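Local coordinates for protein lysine cyclodeaminase (Streptomyces pristinaespiralis, PDB 5YU3) that catalyses the cyclising deamination of L-lysine, probably to L-pipecolate, with the help of a bound NAD cofactor, at residues S138-L143 / A200-I205; L163-V168 / S189-E194; E226-N231 / D294-F299. All blocks are in the same frame, centred on the assembly; numbering follows the deposited sequence.

Contact 1: S138-L143 / A200-I205; sequences SHTLGL and AEADVI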
ATOM      1  N   SER A 138     -22.566  32.138  -8.190  1.00 18.96           N
ATOM      2  CA  SER A 138     -21.681  31.802  -9.302  1.00 18.32           C
ATOM      3  C   SER A 138     -22.456  31.156 -10.442  1.00 21.40           C
ATOM      4  O   SER A 138     -23.203  30.193 -10.241  1.00 20.83           O
ATOM      5  CB  SER A 138     -20.577  30.858  -8.822  1.00 18.40           C
ATOM      6  OG  SER A 138     -19.635  31.544  -8.012  1.00 21.01           O
ATOM      7  N   HIS A 139     -22.254  31.678 -11.643  1.00 21.93           N
ATOM      8  CA  HIS A 139     -23.020  31.286 -12.814  1.00 25.03           C
ATOM      9  C   HIS A 139     -22.165  30.643 -13.899  1.00 20.69           C
ATOM     10  O   HIS A 139     -22.665  29.795 -14.647  1.00 21.01           O
ATOM     11  CB  HIS A 139     -23.770  32.543 -13.331  1.00 27.28           C
ATOM     12  CG  HIS A 139     -24.152  32.522 -14.780  1.00 34.93           C
ATOM     13  ND1 HIS A 139     -23.229  32.564 -15.806  1.00 38.53           N
ATOM     14  CD2 HIS A 139     -25.370  32.557 -15.374  1.00 36.30           C
ATOM     15  CE1 HIS A 139     -23.861  32.572 -16.967  1.00 37.12           C
ATOM     16  NE2 HIS A 139     -25.162  32.572 -16.732  1.00 38.88           N
ATOM     17  N   THR A 140     -20.882  30.991 -13.982  1.00 19.11           N
ATOM     18  CA  THR A 140     -19.997  30.519 -15.042  1.00 18.17           C
ATOM     19  C   THR A 140     -18.845  29.728 -14.446  1.00 21.61           C
ATOM     20  O   THR A 140     -18.046  30.274 -13.678  1.00 19.93           O
ATOM     21  CB  THR A 140     -19.444  31.688 -15.859  1.00 23.77           C
ATOM     22  OG1 THR A 140     -20.516  32.317 -16.574  1.00 25.10           O
ATOM     23  CG2 THR A 140     -18.390  31.194 -16.841  1.00 18.94           C
ATOM     24  N   LEU A 141     -18.739  28.460 -14.822  1.00 18.73           N
ATOM     25  CA  LEU A 141     -17.619  27.623 -14.421  1.00 18.79           C
ATOM     26  C   LEU A 141     -16.591  27.582 -15.541  1.00 18.18           C
ATOM     27  O   LEU A 141     -16.945  27.505 -16.723  1.00 21.32           O
ATOM     28  CB  LEU A 141     -18.087  26.199 -14.082  1.00 17.51           C
ATOM     29  CG  LEU A 141     -17.020  25.106 -13.905  1.00 17.77           C
ATOM     30  CD1 LEU A 141     -16.234  25.364 -12.625  1.00 17.80           C
ATOM     31  CD2 LEU A 141     -17.674  23.717 -13.863  1.00 19.33           C
ATOM     32  N   GLY A 142     -15.319  27.651 -15.169  1.00 16.69           N
ATOM     33  CA  GLY A 142     -14.222  27.414 -16.091  1.00 16.34           C
ATOM     34  C   GLY A 142     -13.579  26.072 -15.782  1.00 16.77           C
ATOM     35  O   GLY A 142     -13.421  25.710 -14.613  1.00 16.46           O
ATOM     36  N   LEU A 143     -13.229  25.330 -16.835  1.00 15.17           N
ATOM     37  CA  LEU A 143     -12.500  24.071 -16.691  1.00 18.47           C
ATOM     38  C   LEU A 143     -11.276  24.113 -17.584  1.00 18.37           C
ATOM     39  O   LEU A 143     -11.400  24.304 -18.797  1.00 19.02           O
ATOM     40  CB  LEU A 143     -13.372  22.856 -17.054  1.00 17.53           C
ATOM     41  CG  LEU A 143     -14.622  22.625 -16.201  1.00 18.02           C
ATOM     42  CD1 LEU A 143     -15.455  21.487 -16.786  1.00 17.27           C
ATOM     43  CD2 LEU A 143     -14.288  22.344 -14.721  1.00 17.98           C
ATOM     44  N   ALA A 200     -10.832  35.471 -17.608  1.00 22.65           N
ATOM     45  CA  ALA A 200     -11.553  36.740 -17.540  1.00 24.88           C
ATOM     46  C   ALA A 200     -13.014  36.570 -17.138  1.00 24.24           C
ATOM     47  O   ALA A 200     -13.576  37.458 -16.484  1.00 25.42           O
ATOM     48  CB  ALA A 200     -11.468  37.470 -18.885  1.00 23.98           C
ATOM     49  N   GLU A 201     -13.655  35.458 -17.513  1.00 21.43           N
ATOM     50  CA  GLU A 201     -15.106  35.377 -17.434  1.00 20.54           C
ATOM     51  C   GLU A 201     -15.646  34.438 -16.363  1.00 23.00           C
ATOM     52  O   GLU A 201     -16.818  34.565 -16.001  1.00 22.14           O
ATOM     53  CB  GLU A 201     -15.684  34.958 -18.794  1.00 22.28           C
ATOM     54  CG  GLU A 201     -15.664  36.081 -19.827  1.00 27.82           C
ATOM     55  CD  GLU A 201     -16.278  35.691 -21.165  1.00 34.76           C
ATOM     56  OE1 GLU A 201     -15.735  36.105 -22.211  1.00 31.43           O
ATOM     57  OE2 GLU A 201     -17.307  34.984 -21.175  1.00 32.28           O
ATOM     58  N   ALA A 202     -14.838  33.524 -15.832  1.00 19.05           N
ATOM     59  CA  ALA A 202     -15.376  32.516 -14.923  1.00 16.48           C
ATOM     60  C   ALA A 202     -15.554  33.061 -13.512  1.00 18.92           C
ATOM     61  O   ALA A 202     -14.765  33.882 -13.031  1.00 19.41           O
ATOM     62  CB  ALA A 202     -14.465  31.284 -14.890  1.00 19.24           C
ATOM     63  N   ASP A 203     -16.596  32.573 -12.837  1.00 18.37           N
ATOM     64  CA  ASP A 203     -16.780  32.805 -11.408  1.00 16.83           C
ATOM     65  C   ASP A 203     -16.046  31.779 -10.553  1.00 20.38           C
ATOM     66  O   ASP A 203     -15.600  32.093  -9.443  1.00 16.77           O
ATOM     67  CB  ASP A 203     -18.266  32.762 -11.050  1.00 19.79           C
ATOM     68  CG  ASP A 203     -19.075  33.796 -11.801  1.00 26.46           C
ATOM     69  OD1 ASP A 203     -18.734  34.995 -11.698  1.00 22.55           O
ATOM     70  OD2 ASP A 203     -20.046  33.406 -12.491  1.00 22.87           O
ATOM     71  N   VAL A 204     -15.938  30.552 -11.041  1.00 16.69           N
ATOM     72  CA  VAL A 204     -15.208  29.488 -10.364  1.00 14.99           C
ATOM     73  C   VAL A 204     -14.496  28.690 -11.448  1.00 15.49           C
ATOM     74  O   VAL A 204     -15.014  28.548 -12.557  1.00 17.01           O
ATOM     75  CB  VAL A 204     -16.168  28.623  -9.515  1.00 15.03           C
ATOM     76  CG1 VAL A 204     -17.388  28.239 -10.327  1.00 21.57           C
ATOM     77  CG2 VAL A 204     -15.458  27.383  -8.954  1.00 17.00           C
ATOM     78  N   ILE A 205     -13.284  28.224 -11.161  1.00 14.45           N
ATOM     79  CA  ILE A 205     -12.499  27.455 -12.121  1.00 14.51           C
ATOM     80  C   ILE A 205     -12.027  26.189 -11.423  1.00 16.80           C
ATOM     81  O   ILE A 205     -11.680  26.232 -10.240  1.00 16.44           O
ATOM     82  CB  ILE A 205     -11.289  28.258 -12.657  1.00 16.47           C
ATOM     83  CG1 ILE A 205     -11.759  29.433 -13.527  1.00 17.10           C
ATOM     84  CG2 ILE A 205     -10.315  27.359 -13.456  1.00 15.89           C
ATOM     85  CD1 ILE A 205     -10.646  30.424 -13.889  1.00 18.58           C
TER
HETATM   86  O   HOH W   1     -19.110  35.169 -17.112  1.00 33.17           O

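Contact 2: L163-V168 / S189-E194; sequences LQRALV and SVEIAE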
ATOM      1  N   LEU A 163     -24.921  26.999 -11.554  1.00 20.63           N
ATOM      2  CA  LEU A 163     -24.142  27.134 -12.775  1.00 18.99           C
ATOM      3  C   LEU A 163     -25.046  27.104 -13.996  1.00 25.31           C
ATOM      4  O   LEU A 163     -25.916  26.236 -14.120  1.00 24.33           O
ATOM      5  CB  LEU A 163     -23.103  26.018 -12.878  1.00 19.74           C
ATOM      6  CG  LEU A 163     -22.023  25.971 -11.798  1.00 19.49           C
ATOM      7  CD1 LEU A 163     -21.022  24.878 -12.128  1.00 20.87           C
ATOM      8  CD2 LEU A 163     -21.309  27.315 -11.663  1.00 18.79           C
ATOM      9  N   GLN A 164     -24.830  28.054 -14.903  1.00 21.16           N
ATOM     10  CA  GLN A 164     -25.555  28.091 -16.159  1.00 27.81           C
ATOM     11  C   GLN A 164     -24.696  27.753 -17.363  1.00 25.91           C
ATOM     12  O   GLN A 164     -25.240  27.343 -18.394  1.00 31.14           O
ATOM     13  CB  GLN A 164     -26.192  29.471 -16.367  1.00 30.88           C
ATOM     14  CG  GLN A 164     -27.301  29.767 -15.369  1.00 33.31           C
ATOM     15  CD  GLN A 164     -28.630  29.170 -15.801  1.00 41.98           C
ATOM     16  OE1 GLN A 164     -29.524  28.952 -14.978  1.00 48.36           O
ATOM     17  NE2 GLN A 164     -28.766  28.899 -17.101  1.00 46.13           N
ATOM     18  N   ARG A 165     -23.379  27.895 -17.266  1.00 20.84           N
ATOM     19  CA  ARG A 165     -22.534  27.570 -18.402  1.00 19.69           C
ATOM     20  C   ARG A 165     -21.147  27.197 -17.913  1.00 19.21           C
ATOM     21  O   ARG A 165     -20.729  27.565 -16.812  1.00 20.39           O
ATOM     22  CB  ARG A 165     -22.457  28.728 -19.406  1.00 25.67           C
ATOM     23  CG  ARG A 165     -21.703  29.923 -18.898  1.00 26.93           C
ATOM     24  CD  ARG A 165     -21.579  30.982 -19.983  1.00 31.67           C
ATOM     25  NE  ARG A 165     -20.844  32.150 -19.508  1.00 33.76           N
ATOM     26  CZ  ARG A 165     -20.257  33.035 -20.309  1.00 32.86           C
ATOM     27  NH1 ARG A 165     -20.313  32.878 -21.627  1.00 31.92           N
ATOM     28  NH2 ARG A 165     -19.603  34.064 -19.790  1.00 31.61           N
ATOM     29  N   ALA A 166     -20.451  26.439 -18.752  1.00 18.19           N
ATOM     30  CA  ALA A 166     -19.074  26.032 -18.508  1.00 20.57           C
ATOM     31  C   ALA A 166     -18.243  26.411 -19.723  1.00 21.55           C
ATOM     32  O   ALA A 166     -18.563  26.003 -20.848  1.00 19.34           O
ATOM     33  CB  ALA A 166     -18.984  24.523 -18.232  1.00 19.74           C
ATOM     34  N   LEU A 167     -17.194  27.205 -19.498  1.00 17.45           N
ATOM     35  CA  LEU A 167     -16.204  27.553 -20.513  1.00 17.03           C
ATOM     36  C   LEU A 167     -14.997  26.646 -20.315  1.00 18.95           C
ATOM     37  O   LEU A 167     -14.422  26.625 -19.222  1.00 16.70           O
ATOM     38  CB  LEU A 167     -15.792  29.018 -20.374  1.00 17.84           C
ATOM     39  CG  LEU A 167     -16.881  30.095 -20.415  1.00 22.15           C
ATOM     40  CD1 LEU A 167     -16.258  31.471 -20.205  1.00 22.50           C
ATOM     41  CD2 LEU A 167     -17.636  30.048 -21.740  1.00 25.28           C
ATOM     42  N   VAL A 168     -14.622  25.883 -21.348  1.00 16.17           N
ATOM     43  CA  VAL A 168     -13.710  24.761 -21.145  1.00 18.99           C
ATOM     44  C   VAL A 168     -12.571  24.768 -22.156  1.00 20.38           C
ATOM     45  O   VAL A 168     -12.726  25.176 -23.313  1.00 21.60           O
ATOM     46  CB  VAL A 168     -14.469  23.403 -21.180  1.00 18.19           C
ATOM     47  CG1 VAL A 168     -15.684  23.459 -20.285  1.00 18.85           C
ATOM     48  CG2 VAL A 168     -14.874  23.026 -22.597  1.00 19.06           C
ATOM     49  N   SER A 189     -24.626  24.191 -20.032  1.00 21.39           N
ATOM     50  CA  SER A 189     -24.173  24.346 -21.408  1.00 25.56           C
ATOM     51  C   SER A 189     -22.660  24.522 -21.441  1.00 23.04           C
ATOM     52  O   SER A 189     -22.077  25.193 -20.584  1.00 25.08           O
ATOM     53  CB  SER A 189     -24.858  25.538 -22.076  1.00 26.71           C
ATOM     54  OG  SER A 189     -24.541  26.724 -21.385  1.00 33.50           O
ATOM     55  N   VAL A 190     -22.025  23.916 -22.438  1.00 19.02           N
ATOM     56  CA  VAL A 190     -20.571  23.874 -22.544  1.00 19.29           C
ATOM     57  C   VAL A 190     -20.148  24.665 -23.769  1.00 23.13           C
ATOM     58  O   VAL A 190     -20.714  24.494 -24.854  1.00 23.30           O
ATOM     59  CB  VAL A 190     -20.064  22.425 -22.623  1.00 21.84           C
ATOM     60  CG1 VAL A 190     -18.610  22.382 -23.094  1.00 20.55           C
ATOM     61  CG2 VAL A 190     -20.241  21.743 -21.276  1.00 20.81           C
ATOM     62  N   GLU A 191     -19.140  25.512 -23.597  1.00 19.46           N
ATOM     63  CA  GLU A 191     -18.567  26.303 -24.677  1.00 24.70           C
ATOM     64  C   GLU A 191     -17.054  26.207 -24.579  1.00 22.68           C
ATOM     65  O   GLU A 191     -16.492  26.407 -23.497  1.00 22.42           O
ATOM     66  CB  GLU A 191     -19.029  27.763 -24.577  1.00 23.23           C
ATOM     67  CG  GLU A 191     -18.343  28.711 -25.527  1.00 29.82           C
ATOM     68  CD  GLU A 191     -18.884  30.128 -25.416  1.00 34.55           C
ATOM     69  OE1 GLU A 191     -18.445  30.986 -26.207  1.00 42.52           O
ATOM     70  OE2 GLU A 191     -19.740  30.385 -24.537  1.00 36.44           O
ATOM     71  N   ILE A 192     -16.400  25.857 -25.685  1.00 22.37           N
ATOM     72  CA  ILE A 192     -14.945  25.838 -25.703  1.00 21.86           C
ATOM     73  C   ILE A 192     -14.432  27.272 -25.709  1.00 26.27           C
ATOM     74  O   ILE A 192     -14.959  28.136 -26.428  1.00 26.46           O
ATOM     75  CB  ILE A 192     -14.431  25.046 -26.919  1.00 21.17           C
ATOM     76  CG1 ILE A 192     -14.862  23.581 -26.801  1.00 25.87           C
ATOM     77  CG2 ILE A 192     -12.911  25.165 -27.039  1.00 23.27           C
ATOM     78  CD1 ILE A 192     -14.610  22.756 -28.053  1.00 24.02           C
ATOM     79  N   ALA A 193     -13.423  27.542 -24.883  1.00 21.19           N
ATOM     80  CA  ALA A 193     -12.897  28.893 -24.739  1.00 22.56           C
ATOM     81  C   ALA A 193     -11.437  28.813 -24.326  1.00 24.50           C
ATOM     82  O   ALA A 193     -11.051  27.933 -23.545  1.00 22.15           O
ATOM     83  CB  ALA A 193     -13.709  29.700 -23.715  1.00 23.14           C
ATOM     84  N   GLU A 194     -10.625  29.721 -24.863  1.00 22.56           N
ATOM     85  CA  GLU A 194      -9.210  29.691 -24.564  1.00 21.77           C
ATOM     86  C   GLU A 194      -8.965  30.119 -23.117  1.00 19.72           C
ATOM     87  O   GLU A 194      -9.791  30.808 -22.513  1.00 22.62           O
ATOM     88  CB  GLU A 194      -8.441  30.574 -25.546  1.00 28.89           C
ATOM     89  CG  GLU A 194      -7.922  29.751 -26.723  1.00 35.28           C
ATOM     90  CD  GLU A 194      -7.421  30.585 -27.872  1.00 44.16           C
ATOM     91  OE1 GLU A 194      -6.660  31.543 -27.629  1.00 45.62           O
ATOM     92  OE2 GLU A 194      -7.801  30.279 -29.023  1.00 47.71           O
TER
HETATM   93  O   HOH W   2     -27.231  25.841 -19.152  1.00 32.56           O

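Contact 3: E226-N231 / D294-F299; sequences EHLHIN and DTLSVF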
ATOM      1  N   GLU A 226     -12.791  39.541  -9.469  1.00 23.25           N
ATOM      2  CA  GLU A 226     -12.366  39.823  -8.102  1.00 23.48           C
ATOM      3  C   GLU A 226     -12.717  38.688  -7.150  1.00 20.38           C
ATOM      4  O   GLU A 226     -11.963  38.414  -6.215  1.00 20.46           O
ATOM      5  CB  GLU A 226     -13.003  41.123  -7.616  1.00 28.12           C
ATOM      6  CG  GLU A 226     -12.449  41.611  -6.283  1.00 33.13           C
ATOM      7  CD  GLU A 226     -13.136  42.872  -5.800  1.00 40.07           C
ATOM      8  OE1 GLU A 226     -14.055  43.354  -6.506  1.00 44.71           O
ATOM      9  OE2 GLU A 226     -12.771  43.365  -4.706  1.00 35.67           O
ATOM     10  N   HIS A 227     -13.837  38.010  -7.388  1.00 18.76           N
ATOM     11  CA  HIS A 227     -14.356  36.980  -6.493  1.00 18.57           C
ATOM     12  C   HIS A 227     -13.963  35.568  -6.901  1.00 21.94           C
ATOM     13  O   HIS A 227     -14.441  34.612  -6.279  1.00 17.95           O
ATOM     14  CB  HIS A 227     -15.876  37.071  -6.436  1.00 21.04           C
ATOM     15  CG  HIS A 227     -16.526  36.947  -7.778  1.00 22.05           C
ATOM     16  ND1 HIS A 227     -16.665  38.017  -8.639  1.00 23.44           N
ATOM     17  CD2 HIS A 227     -17.045  35.874  -8.423  1.00 20.34           C
ATOM     18  CE1 HIS A 227     -17.258  37.612  -9.749  1.00 24.31           C
ATOM     19  NE2 HIS A 227     -17.504  36.317  -9.642  1.00 21.23           N
ATOM     20  N   LEU A 228     -13.119  35.415  -7.923  1.00 17.32           N
ATOM     21  CA  LEU A 228     -12.826  34.096  -8.487  1.00 16.60           C
ATOM     22  C   LEU A 228     -12.387  33.101  -7.417  1.00 19.23           C
ATOM     23  O   LEU A 228     -11.566  33.417  -6.545  1.00 17.68           O
ATOM     24  CB  LEU A 228     -11.737  34.216  -9.563  1.00 16.90           C
ATOM     25  CG  LEU A 228     -11.152  32.896 -10.094  1.00 18.24           C
ATOM     26  CD1 LEU A 228     -12.239  32.061 -10.801  1.00 15.40           C
ATOM     27  CD2 LEU A 228      -9.986  33.134 -11.026  1.00 18.60           C
ATOM     28  N   HIS A 229     -12.956  31.897  -7.478  1.00 15.35           N
ATOM     29  CA  HIS A 229     -12.458  30.755  -6.722  1.00 13.97           C
ATOM     30  C   HIS A 229     -11.924  29.696  -7.676  1.00 14.48           C
ATOM     31  O   HIS A 229     -12.594  29.340  -8.652  1.00 15.82           O
ATOM     32  CB  HIS A 229     -13.544  30.129  -5.846  1.00 14.31           C
ATOM     33  CG  HIS A 229     -13.079  28.877  -5.184  1.00 17.46           C
ATOM     34  ND1 HIS A 229     -12.079  28.877  -4.235  1.00 17.28           N
ATOM     35  CD2 HIS A 229     -13.425  27.579  -5.373  1.00 15.50           C
ATOM     36  CE1 HIS A 229     -11.842  27.634  -3.849  1.00 17.78           C
ATOM     37  NE2 HIS A 229     -12.650  26.828  -4.519  1.00 18.79           N
ATOM     38  N   ILE A 230     -10.736  29.169  -7.379  1.00 13.88           N
ATOM     39  CA  ILE A 230     -10.113  28.134  -8.195  1.00 16.29           C
ATOM     40  C   ILE A 230      -9.975  26.870  -7.361  1.00 18.01           C
ATOM     41  O   ILE A 230      -9.420  26.916  -6.257  1.00 14.66           O
ATOM     42  CB  ILE A 230      -8.730  28.554  -8.718  1.00 15.69           C
ATOM     43  CG1 ILE A 230      -8.798  29.893  -9.456  1.00 16.74           C
ATOM     44  CG2 ILE A 230      -8.150  27.439  -9.620  1.00 15.80           C
ATOM     45  CD1 ILE A 230      -7.423  30.400  -9.908  1.00 19.22           C
ATOM     46  N   ASN A 231     -10.459  25.743  -7.894  1.00 14.14           N
ATOM     47  CA  ASN A 231     -10.101  24.428  -7.367  1.00 15.18           C
ATOM     48  C   ASN A 231      -8.917  23.928  -8.184  1.00 15.36           C
ATOM     49  O   ASN A 231      -9.062  23.611  -9.369  1.00 15.21           O
ATOM     50  CB  ASN A 231     -11.277  23.448  -7.442  1.00 14.16           C
ATOM     51  CG  ASN A 231     -12.525  23.985  -6.787  1.00 13.10           C
ATOM     52  OD1 ASN A 231     -12.594  24.131  -5.565  1.00 13.92           O
ATOM     53  ND2 ASN A 231     -13.534  24.288  -7.604  1.00 14.83           N
ATOM     54  N   ASP A 294     -15.544  36.831  -1.684  1.00 20.59           N
ATOM     55  CA  ASP A 294     -15.508  38.033  -2.507  1.00 23.69           C
ATOM     56  C   ASP A 294     -14.111  38.445  -2.943  1.00 23.53           C
ATOM     57  O   ASP A 294     -13.974  39.489  -3.588  1.00 27.43           O
ATOM     58  CB  ASP A 294     -16.179  39.190  -1.763  1.00 25.05           C
ATOM     59  CG  ASP A 294     -17.620  38.895  -1.440  1.00 31.49           C
ATOM     60  OD1 ASP A 294     -18.299  38.298  -2.297  1.00 33.75           O
ATOM     61  OD2 ASP A 294     -18.066  39.236  -0.327  1.00 42.18           O
ATOM     62  N   THR A 295     -13.081  37.663  -2.619  1.00 17.50           N
ATOM     63  CA  THR A 295     -11.732  37.890  -3.107  1.00 18.14           C
ATOM     64  C   THR A 295     -11.210  36.603  -3.722  1.00 20.26           C
ATOM     65  O   THR A 295     -11.865  35.556  -3.664  1.00 16.06           O
ATOM     66  CB  THR A 295     -10.782  38.374  -1.994  1.00 26.39           C
ATOM     67  OG1 THR A 295     -10.956  37.582  -0.813  1.00 26.98           O
ATOM     68  CG2 THR A 295     -11.107  39.771  -1.642  1.00 33.91           C
ATOM     69  N   LEU A 296     -10.029  36.691  -4.322  1.00 18.66           N
ATOM     70  CA  LEU A 296      -9.436  35.539  -4.992  1.00 17.66           C
ATOM     71  C   LEU A 296      -9.106  34.443  -3.986  1.00 18.47           C
ATOM     72  O   LEU A 296      -8.447  34.692  -2.972  1.00 17.99           O
ATOM     73  CB  LEU A 296      -8.165  35.960  -5.743  1.00 18.62           C
ATOM     74  CG  LEU A 296      -7.375  34.819  -6.391  1.00 20.40           C
ATOM     75  CD1 LEU A 296      -8.209  34.145  -7.472  1.00 23.40           C
ATOM     76  CD2 LEU A 296      -6.047  35.348  -6.976  1.00 21.95           C
ATOM     77  N   SER A 297      -9.579  33.225  -4.260  1.00 17.48           N
ATOM     78  CA  SER A 297      -9.318  32.079  -3.401  1.00 16.96           C
ATOM     79  C   SER A 297      -8.881  30.883  -4.241  1.00 16.47           C
ATOM     80  O   SER A 297      -9.265  30.735  -5.405  1.00 16.57           O
ATOM     81  CB  SER A 297     -10.561  31.707  -2.542  1.00 17.18           C
ATOM     82  OG  SER A 297     -11.728  31.554  -3.351  1.00 13.84           O
ATOM     83  N   VAL A 298      -8.060  30.030  -3.635  1.00 16.19           N
ATOM     84  CA  VAL A 298      -7.596  28.803  -4.270  1.00 16.26           C
ATOM     85  C   VAL A 298      -7.749  27.673  -3.266  1.00 17.45           C
ATOM     86  O   VAL A 298      -7.277  27.787  -2.130  1.00 15.37           O
ATOM     87  CB  VAL A 298      -6.131  28.893  -4.727  1.00 17.96           C
ATOM     88  CG1 VAL A 298      -5.632  27.510  -5.165  1.00 16.62           C
ATOM     89  CG2 VAL A 298      -5.985  29.911  -5.847  1.00 16.47           C
ATOM     90  N   PHE A 299      -8.406  26.594  -3.686  1.00 13.70           N
ATOM     91  CA  PHE A 299      -8.430  25.335  -2.942  1.00 14.23           C
ATOM     92  C   PHE A 299      -7.379  24.448  -3.589  1.00 16.08           C
ATOM     93  O   PHE A 299      -7.527  24.044  -4.750  1.00 13.44           O
ATOM     94  CB  PHE A 299      -9.819  24.691  -2.983  1.00 13.78           C
ATOM     95  CG  PHE A 299      -9.852  23.233  -2.538  1.00 14.01           C
ATOM     96  CD1 PHE A 299      -9.169  22.813  -1.400  1.00 16.73           C
ATOM     97  CD2 PHE A 299     -10.596  22.298  -3.252  1.00 15.32           C
ATOM     98  CE1 PHE A 299      -9.208  21.474  -0.980  1.00 16.71           C
ATOM     99  CE2 PHE A 299     -10.659  20.961  -2.841  1.00 15.12           C
ATOM    100  CZ  PHE A 299      -9.954  20.542  -1.699  1.00 15.04           C
TER

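Contact 1: S138-L143 / A200-I205
Asp203, in the loop just before strand 204-207, reaches across to the backbone of His139 and Thr140, at the start of strand 140-144, a worked example of a carboxylate that ties down the start of a neighbouring strand. Its CB packs against Ser138 OG, 3.5 Å away and hydrogen-bonded to Arg135 O, and lies close to Thr140 O. With CG turned anti to its own carbonyl carbon (chi1 -59°), the carboxylate swings over the 138-143 backbone. OD2 then takes two amides: His139 N at 2.9 Å, from above the carboxylate plane, and Thr140 N at 3.0 Å, on the anti side. OD1 forms a salt bridge with Arg225 and accepts a hydrogen bond from His227 NE2.

The backbone returns the grip, for Asp203 N donates to Thr140 O at 2.8 Å, and Val204 N adds a weak bond to the same oxygen. Beyond this point the central parallel pairing of the Rossmann-type sheet takes over, with Gly142 N on Val204 O at 2.8 Å. Here Leu141 CD1 meets Val204 CG1, while Ile205 packs against Gly142. Were Asp203 replaced by an alanine, the amides of His139 and Thr140 would probably lose their shared acceptor, and Arg225 this countercharge. A buried acid, shared by amides on one oxygen and by Arg225 and His227 on the other, is likely to stay negatively charged.

Contact 2: L163-V168 / S189-E194
Arg165 CG sits between its backbone N and carbonyl carbon (chi1 69°), and the chain then runs extended to NE, while Glu191 holds CG anti to its N (chi1 172°) and is likewise straight to its carboxylate. The two side chains therefore lie alongside each other on one face of the sheet, pointing the same way, yet Arg165 NH1 and Glu191 OE2 form only a long salt bridge of 3.9 Å, their planes turned 60° apart. The stronger partners lie beyond: Glu201 and Thr140 for Arg165, Arg197 for Glu191.

Leu167 packs beside this pair. Its CD2 touches Glu191 OE2 at 3.5 Å, its CD1 lies over the centre of one face of the Arg165 guanidinium, and its CB meets Ala193 CB. On the face bearing Ala166 and Val168, the side-chain contact is purely apolar: Val168 CG2 meets Val190 CG1 at 3.8 Å, the two valines crossing at about a right angle, with Phe179 of helix 179-183 touching both.

Between the faces runs an unbroken parallel ladder. Ala166 N donates to Ser189 O at 2.7 Å, Glu191 N to Ala166 O, Val168 N to Glu191 O, and Ala193 N to Val168 O at 2.9 Å. At its start, Ser189 OG donates to a lone pair of Gln164 O at 3.1 Å, and a water lies within bonding distance of both that carbonyl oxygen and Ser189 N. Strand 189-192 is the outermost strand on this side of the sheet, joined to strand 165-169 through helices 173-177 and 179-183, a beta-alpha-beta crossover of the kind from which the Rossmann-type dinucleotide-binding fold is built.

Contact 3: E226-N231 / D294-F299
His229 and Ser297 face each other on neighbouring parallel strands of the Rossmann-type domain, in the half of its sheet that follows strand 204-207. The imidazole is placed by its first torsion: CG stands anti to the backbone N (chi1 174°), which carries the ring over toward strand 297-300. Ser297 OG takes the position between its own backbone N and carbonyl carbon (chi1 52°) and comes to the ring edge, near its plane, where it shares a hydrogen bond of 2.8 Å with His229 ND1. One atom further round, beyond CE1, NE2 donates to Asn231 OD1 at 2.9 Å, from above the amide's carbonyl plane. Both ring nitrogens are thus engaged, which fixes the imidazole's rotation, and CE1 rests against Phe299 CB at 3.7 Å.

The opposite face of the sheet carries Ile230 and Val298, meeting through Ile230 CB and Val298 CG2 at 4.2 Å, with Leu247 of helix 245-250 against Ile230. Just ahead of the strands, Leu228 and Leu296 run side by side, pointing the same way. The backbone is zipped by Ser297 N to Leu228 O, Ile230 N to Ser297 O, and Phe299 N to Ile230 O at 2.8 Å. Strand 297-300 ends at Asp300, which with the following Ser301 belongs to the sodium site. Asn231, its ND2 held by Ser130 and Ser206, turns its amide nearly square to the aromatic ring, 82° between planes, and sets OD1 at the ring's edge, 3.6 Å from Phe299 CD2.

All three contacts join parallel strands of one sheet. Contact 1, pairing strands 140-144 and 204-207, is the buried one, and the others flank it. Contact 2 borders it through strands 140-144 and 165-169, where Leu141 O meets Leu167 N at 2.8 Å; contact 3 through strands 204-207 and 229-232, where Ile205 O meets Asn231 N at 2.7 Å. Contacts 2 and 3 do not touch. Contact 3 is partly buried, its strand residues within the fold and its leading ends (Glu226, Asp294, Thr295) exposed. Chemistry follows position: a buried carboxylate on backbone amides in contact 1, a long ion pair at the sheet's partly exposed edge in contact 2, and a buried hydrogen-bond network around an imidazole in contact 3.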